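Local coordinates for 5' nucleotidase family protein (Staphylococcus aureus subsp. aureus, PDB 4Q7F) that belongs to the 5'-nucleotidase family and pairs a calcineurin-like metallophosphoesterase domain, here holding manganese and magnesium, with a C-terminal 5'-nucleotidase domain, at residues 24-29 / 205-210; 231-236 / 259-264. All coordinates share one frame; numbering follows the deposited sequence.

Interaction 1. Residues 24-29 / 205-210. With MN (manganese (II) ion), chain C; MG (magnesium ion), chain B.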
loop_
_atom_site.group_PDB
_atom_site.type_symbol
_atom_site.label_atom_id
_atom_site.label_comp_id
_atom_site.label_asym_id
_atom_site.label_seq_id
_atom_site.Cartn_x
_atom_site.Cartn_y
_atom_site.Cartn_z
ATOM N N VAL A 24 0.224 14.260 12.468
ATOM C CA VAL A 24 0.719 13.414 11.428
ATOM C C VAL A 24 -0.384 12.803 10.590
ATOM O O VAL A 24 -1.426 12.419 11.106
ATOM C CB VAL A 24 1.648 12.295 11.996
ATOM C CG1 VAL A 24 0.982 11.553 13.145
ATOM C CG2 VAL A 24 2.069 11.316 10.892
ATOM N N VAL A 25 -0.146 12.804 9.278
ATOM C CA VAL A 25 -0.963 12.079 8.314
ATOM C C VAL A 25 -0.029 11.008 7.761
ATOM O O VAL A 25 1.215 11.184 7.721
ATOM C CB VAL A 25 -1.554 12.950 7.188
ATOM C CG1 VAL A 25 -2.631 13.852 7.751
ATOM C CG2 VAL A 25 -0.489 13.771 6.471
ATOM N N SER A 26 -0.601 9.875 7.384
ATOM C CA SER A 26 0.190 8.788 6.828
ATOM C C SER A 26 -0.637 8.078 5.790
ATOM O O SER A 26 -1.871 8.034 5.888
ATOM C CB SER A 26 0.611 7.782 7.911
ATOM O OG SER A 26 1.526 6.813 7.409
ATOM N N ASP A 27 0.047 7.542 4.785
ATOM C CA ASP A 27 -0.608 6.799 3.724
ATOM C C ASP A 27 -1.788 7.559 3.108
ATOM O O ASP A 27 -2.883 7.032 2.945
ATOM C CB ASP A 27 -1.008 5.409 4.249
ATOM C CG ASP A 27 0.187 4.618 4.809
ATOM O OD1 ASP A 27 0.618 4.843 5.970
ATOM O OD2 ASP A 27 0.653 3.677 4.125
ATOM N N VAL A 28 -1.553 8.839 2.808
ATOM C CA VAL A 28 -2.546 9.673 2.174
ATOM C C VAL A 28 -2.862 9.126 0.784
ATOM O O VAL A 28 -4.027 9.177 0.317
ATOM C CB VAL A 28 -2.081 11.118 2.120
ATOM C CG1 VAL A 28 -3.121 11.966 1.397
ATOM C CG2 VAL A 28 -1.877 11.582 3.553
ATOM N N HIS A 29 -1.814 8.591 0.154
ATOM C CA HIS A 29 -1.901 7.880 -1.111
ATOM C C HIS A 29 -2.475 8.659 -2.273
ATOM O O HIS A 29 -3.137 8.093 -3.141
ATOM C CB HIS A 29 -2.656 6.554 -0.925
ATOM C CG HIS A 29 -1.799 5.436 -0.418
ATOM N ND1 HIS A 29 -0.779 4.899 -1.166
ATOM C CD2 HIS A 29 -1.849 4.708 0.724
ATOM C CE1 HIS A 29 -0.220 3.900 -0.503
ATOM N NE2 HIS A 29 -0.848 3.767 0.649
ATOM N N CYS A 205 9.784 8.384 13.303
ATOM C CA CYS A 205 8.751 8.346 12.259
ATOM C C CYS A 205 9.110 7.196 11.344
ATOM O O CYS A 205 9.991 7.301 10.490
ATOM C CB CYS A 205 8.633 9.633 11.462
ATOM S SG CYS A 205 8.116 11.057 12.428
ATOM N N TYR A 206 8.405 6.093 11.539
ATOM C CA TYR A 206 8.651 4.863 10.823
ATOM C C TYR A 206 7.534 4.526 9.872
ATOM O O TYR A 206 6.398 4.349 10.296
ATOM C CB TYR A 206 8.797 3.764 11.876
ATOM C CG TYR A 206 8.903 2.338 11.376
ATOM C CD1 TYR A 206 9.774 1.986 10.347
ATOM C CD2 TYR A 206 8.204 1.322 12.018
ATOM C CE1 TYR A 206 9.898 0.663 9.942
ATOM C CE2 TYR A 206 8.318 0.010 11.621
ATOM C CZ TYR A 206 9.166 -0.319 10.587
ATOM O OH TYR A 206 9.265 -1.634 10.215
ATOM N N HIS A 207 7.829 4.485 8.573
ATOM C CA HIS A 207 6.827 4.065 7.652
ATOM C C HIS A 207 6.849 2.535 7.676
ATOM O O HIS A 207 7.478 1.916 6.851
ATOM C CB HIS A 207 7.040 4.533 6.240
ATOM C CG HIS A 207 5.884 4.180 5.372
ATOM N ND1 HIS A 207 4.780 4.985 5.265
ATOM C CD2 HIS A 207 5.595 3.051 4.687
ATOM C CE1 HIS A 207 3.888 4.407 4.488
ATOM N NE2 HIS A 207 4.354 3.232 4.128
ATOM N N GLY A 208 6.195 1.976 8.683
ATOM C CA GLY A 208 6.107 0.550 8.898
ATOM C C GLY A 208 5.187 0.410 10.096
ATOM O O GLY A 208 4.810 1.433 10.718
ATOM N N GLY A 209 4.842 -0.824 10.441
ATOM C CA GLY A 209 3.920 -1.071 11.545
ATOM C C GLY A 209 4.357 -2.081 12.590
ATOM O O GLY A 209 5.555 -2.238 12.870
ATOM N N PHE A 210 3.372 -2.783 13.145
ATOM C CA PHE A 210 3.597 -3.711 14.232
ATOM C C PHE A 210 3.348 -5.146 13.819
ATOM O O PHE A 210 2.288 -5.480 13.276
ATOM C CB PHE A 210 2.726 -3.328 15.428
ATOM C CG PHE A 210 2.918 -1.906 15.852
ATOM C CD1 PHE A 210 4.110 -1.514 16.442
ATOM C CD2 PHE A 210 1.956 -0.951 15.590
ATOM C CE1 PHE A 210 4.321 -0.194 16.802
ATOM C CE2 PHE A 210 2.161 0.383 15.951
ATOM C CZ PHE A 210 3.347 0.759 16.553
HETATM MN MN MN C . 0.176 2.586 2.282
HETATM MG MG MG B . 3.283 1.384 2.715
HETATM O O HOH W 1 1.113 0.568 2.698
HETATM O O HOH W 2 -0.377 0.854 0.653
#
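Chi1 of -57° places CG of D27 beside its own backbone N, and chi1 of -174° turns CG of H207 away from its N; these torsions bring carboxylate and imidazole together at the two-metal centre of the calcineurin-like phosphoesterase fold. D27 and H29 form the D-x-H motif just after strand 19-25. H207 ends strand 201-207 of the facing sheet, at the centre of an inverse gamma turn. Between the side chains the touch is slight: D27 OD2 stands 3.3 Å from H207 CE1, near the ring plane at its edge, with carboxylate and ring planes 31° apart. The two are linked indirectly, each through its own ion. Manganese takes D27 OD2 at 2.2 Å and H29 NE2 at 2.3 Å, while magnesium lies in the plane of the H207 ring, 2.6 Å from NE2. D72 binds both ions; H249 completes the protein ligands of manganese, N109 and H247 those of magnesium. The other carboxylate oxygen, D27 OD1, is gripped by two bonds, from H247 N and from S26 OG at 2.6 Å, the latter on the anti side and tilted out of the carboxylate plane. H207 ND1 bonds to N70 O, which fixes the ring's rotation and turns NE2 to magnesium. Water 1 bridges the ions, its oxygen 2.3 Å from manganese and 2.3 Å from magnesium.

Interaction 2. Residues 231-236 / 259-264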
loop_
_atom_site.group_PDB
_atom_site.type_symbol
_atom_site.label_atom_id
_atom_site.label_comp_id
_atom_site.label_asym_id
_atom_site.label_seq_id
_atom_site.Cartn_x
_atom_site.Cartn_y
_atom_site.Cartn_z
ATOM N N ALA A 231 9.388 -4.857 17.969
ATOM C CA ALA A 231 10.760 -5.091 18.414
ATOM C C ALA A 231 11.437 -3.759 18.763
ATOM O O ALA A 231 12.230 -3.686 19.694
ATOM C CB ALA A 231 11.545 -5.824 17.349
HETATM N N MSE A 232 11.119 -2.714 18.009
HETATM C CA MSE A 232 11.694 -1.380 18.258
HETATM C C MSE A 232 11.238 -0.831 19.597
HETATM O O MSE A 232 12.051 -0.359 20.404
HETATM C CB MSE A 232 11.337 -0.463 17.098
HETATM C CG MSE A 232 12.192 -0.772 15.872
HETATM SE SE MSE A 232 11.255 -0.194 14.223
HETATM C CE MSE A 232 12.135 1.566 14.117
ATOM N N LEU A 233 9.938 -0.884 19.860
ATOM C CA LEU A 233 9.410 -0.413 21.144
ATOM C C LEU A 233 9.888 -1.291 22.298
ATOM O O LEU A 233 10.388 -0.790 23.306
ATOM C CB LEU A 233 7.878 -0.375 21.116
ATOM C CG LEU A 233 7.250 0.748 20.296
ATOM C CD1 LEU A 233 5.789 0.461 20.015
ATOM C CD2 LEU A 233 7.415 2.073 21.018
ATOM N N GLU A 234 9.727 -2.601 22.141
ATOM C CA GLU A 234 10.132 -3.565 23.146
ATOM C C GLU A 234 11.569 -3.312 23.614
ATOM O O GLU A 234 11.859 -3.397 24.800
ATOM C CB GLU A 234 10.013 -4.990 22.584
ATOM C CG GLU A 234 10.464 -6.099 23.529
ATOM C CD GLU A 234 10.497 -7.476 22.867
ATOM O OE1 GLU A 234 10.132 -8.459 23.535
ATOM O OE2 GLU A 234 10.871 -7.591 21.678
ATOM N N ALA A 235 12.459 -3.007 22.677
ATOM C CA ALA A 235 13.860 -2.775 22.990
ATOM C C ALA A 235 14.184 -1.346 23.398
ATOM O O ALA A 235 15.029 -1.134 24.282
ATOM C CB ALA A 235 14.719 -3.156 21.796
ATOM N N PHE A 236 13.529 -0.364 22.780
ATOM C CA PHE A 236 13.891 1.031 23.038
ATOM C C PHE A 236 12.816 1.991 23.568
ATOM O O PHE A 236 13.047 3.201 23.591
ATOM C CB PHE A 236 14.496 1.616 21.753
ATOM C CG PHE A 236 15.545 0.748 21.152
ATOM C CD1 PHE A 236 16.734 0.505 21.835
ATOM C CD2 PHE A 236 15.353 0.154 19.914
ATOM C CE1 PHE A 236 17.707 -0.321 21.291
ATOM C CE2 PHE A 236 16.325 -0.665 19.363
ATOM C CZ PHE A 236 17.502 -0.909 20.053
ATOM N N THR A 259 5.896 5.723 26.066
ATOM C CA THR A 259 5.937 6.152 24.674
ATOM C C THR A 259 4.547 6.403 24.080
ATOM O O THR A 259 3.642 5.602 24.270
ATOM C CB THR A 259 6.649 5.083 23.813
ATOM O OG1 THR A 259 7.957 4.822 24.344
ATOM C CG2 THR A 259 6.776 5.556 22.369
ATOM N N ALA A 260 4.380 7.527 23.379
ATOM C CA ALA A 260 3.136 7.791 22.678
ATOM C C ALA A 260 3.250 7.083 21.321
ATOM O O ALA A 260 4.191 7.351 20.551
ATOM C CB ALA A 260 2.913 9.287 22.482
ATOM N N VAL A 261 2.306 6.179 21.038
ATOM C CA VAL A 261 2.298 5.400 19.789
ATOM C C VAL A 261 1.111 5.788 18.902
ATOM O O VAL A 261 -0.046 5.793 19.351
ATOM C CB VAL A 261 2.224 3.898 20.078
ATOM C CG1 VAL A 261 2.349 3.107 18.785
ATOM C CG2 VAL A 261 3.289 3.502 21.094
ATOM N N ILE A 262 1.416 6.094 17.641
ATOM C CA ILE A 262 0.437 6.514 16.660
ATOM C C ILE A 262 0.522 5.811 15.303
ATOM O O ILE A 262 1.623 5.584 14.753
ATOM C CB ILE A 262 0.652 8.001 16.315
ATOM C CG1 ILE A 262 0.268 8.900 17.482
ATOM C CG2 ILE A 262 -0.156 8.388 15.076
ATOM C CD1 ILE A 262 -1.226 9.096 17.669
ATOM N N GLN A 263 -0.651 5.480 14.765
ATOM C CA GLN A 263 -0.778 4.988 13.393
ATOM C C GLN A 263 -2.073 5.661 12.941
ATOM O O GLN A 263 -3.156 5.390 13.492
ATOM C CB GLN A 263 -0.801 3.459 13.246
ATOM C CG GLN A 263 -0.522 3.102 11.776
ATOM C CD GLN A 263 -0.208 1.650 11.506
ATOM O OE1 GLN A 263 -0.778 1.047 10.598
ATOM N NE2 GLN A 263 0.720 1.088 12.264
ATOM N N PRO A 264 -1.966 6.596 11.982
ATOM C CA PRO A 264 -3.109 7.372 11.592
ATOM C C PRO A 264 -3.867 6.923 10.351
ATOM O O PRO A 264 -4.216 7.753 9.505
ATOM C CB PRO A 264 -2.498 8.754 11.403
ATOM C CG PRO A 264 -1.123 8.486 10.920
ATOM C CD PRO A 264 -0.741 7.105 11.345
#
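L233 reaches from helix 229-236 to two side chains on one face of strand 259-264, T259 and V261. Its CB points toward the strand but is too far back to touch it. With chi1 at -73°, CG lies beside the backbone N and carries the side chain onward, yet even CG is still 4.9 Å from V261 CG2, its nearest strand atom. The contact is made by the terminal fork. CD2 sits 3.8 Å from T259 CG2, with T259 CB behind at 4.2 Å; here the two side chains pass at an oblique angle. CD1 meets V261 CG2 tip to tip, 4.1 Å away. In T259, chi1 of -56° sets OG1 beside the backbone N and leaves CG2 anti to that N, facing the leucine; OG1 turns to S237 OG and I240 O. T259 thus gives its methyl to the apolar contact and its hydroxyl to polar partners. F256 of the neighbouring strand 251-256 touches both L233 and V261, and F210 does the same from a loop, so the fork is packed in apolar surroundings. A260 and I262 face the other way, onto strand 284-293 of the second sheet. Helix 229-236 belongs to the beta-alpha-beta connection from strand 201-207 to strand 242-244, and its packing here is that of an outer helical layer on the two-sheet sandwich of calcineurin-like phosphoesterases.

The centres of interactions 1 and 2 lie 13 Å apart, and the two contacts share a continuous packing. On the side nearer the metals, S26 CB touches P264 CG at 3.5 Å, joining S26, the residue just before the D-x-H motif, to the end of strand 259-264. Farther out, F210, shortly after H207 in the chain, wedges into interaction 2: its CZ is 3.4 Å from V261 CG1 and its CE1 3.6 Å from L233 CD1. Strands 201-207 and 259-264 lie in one sheet, with 242-244 between them. Interaction 1 lies beside the pocket, the D27 side chain being about 6 Å from the bound (2R,3S,5R)-5-(6-amino-9H-purin-9-yl)-tetrahydro-2-(hydroxymethyl)furan-3-ol, while interaction 2 packs that sheet's helical side.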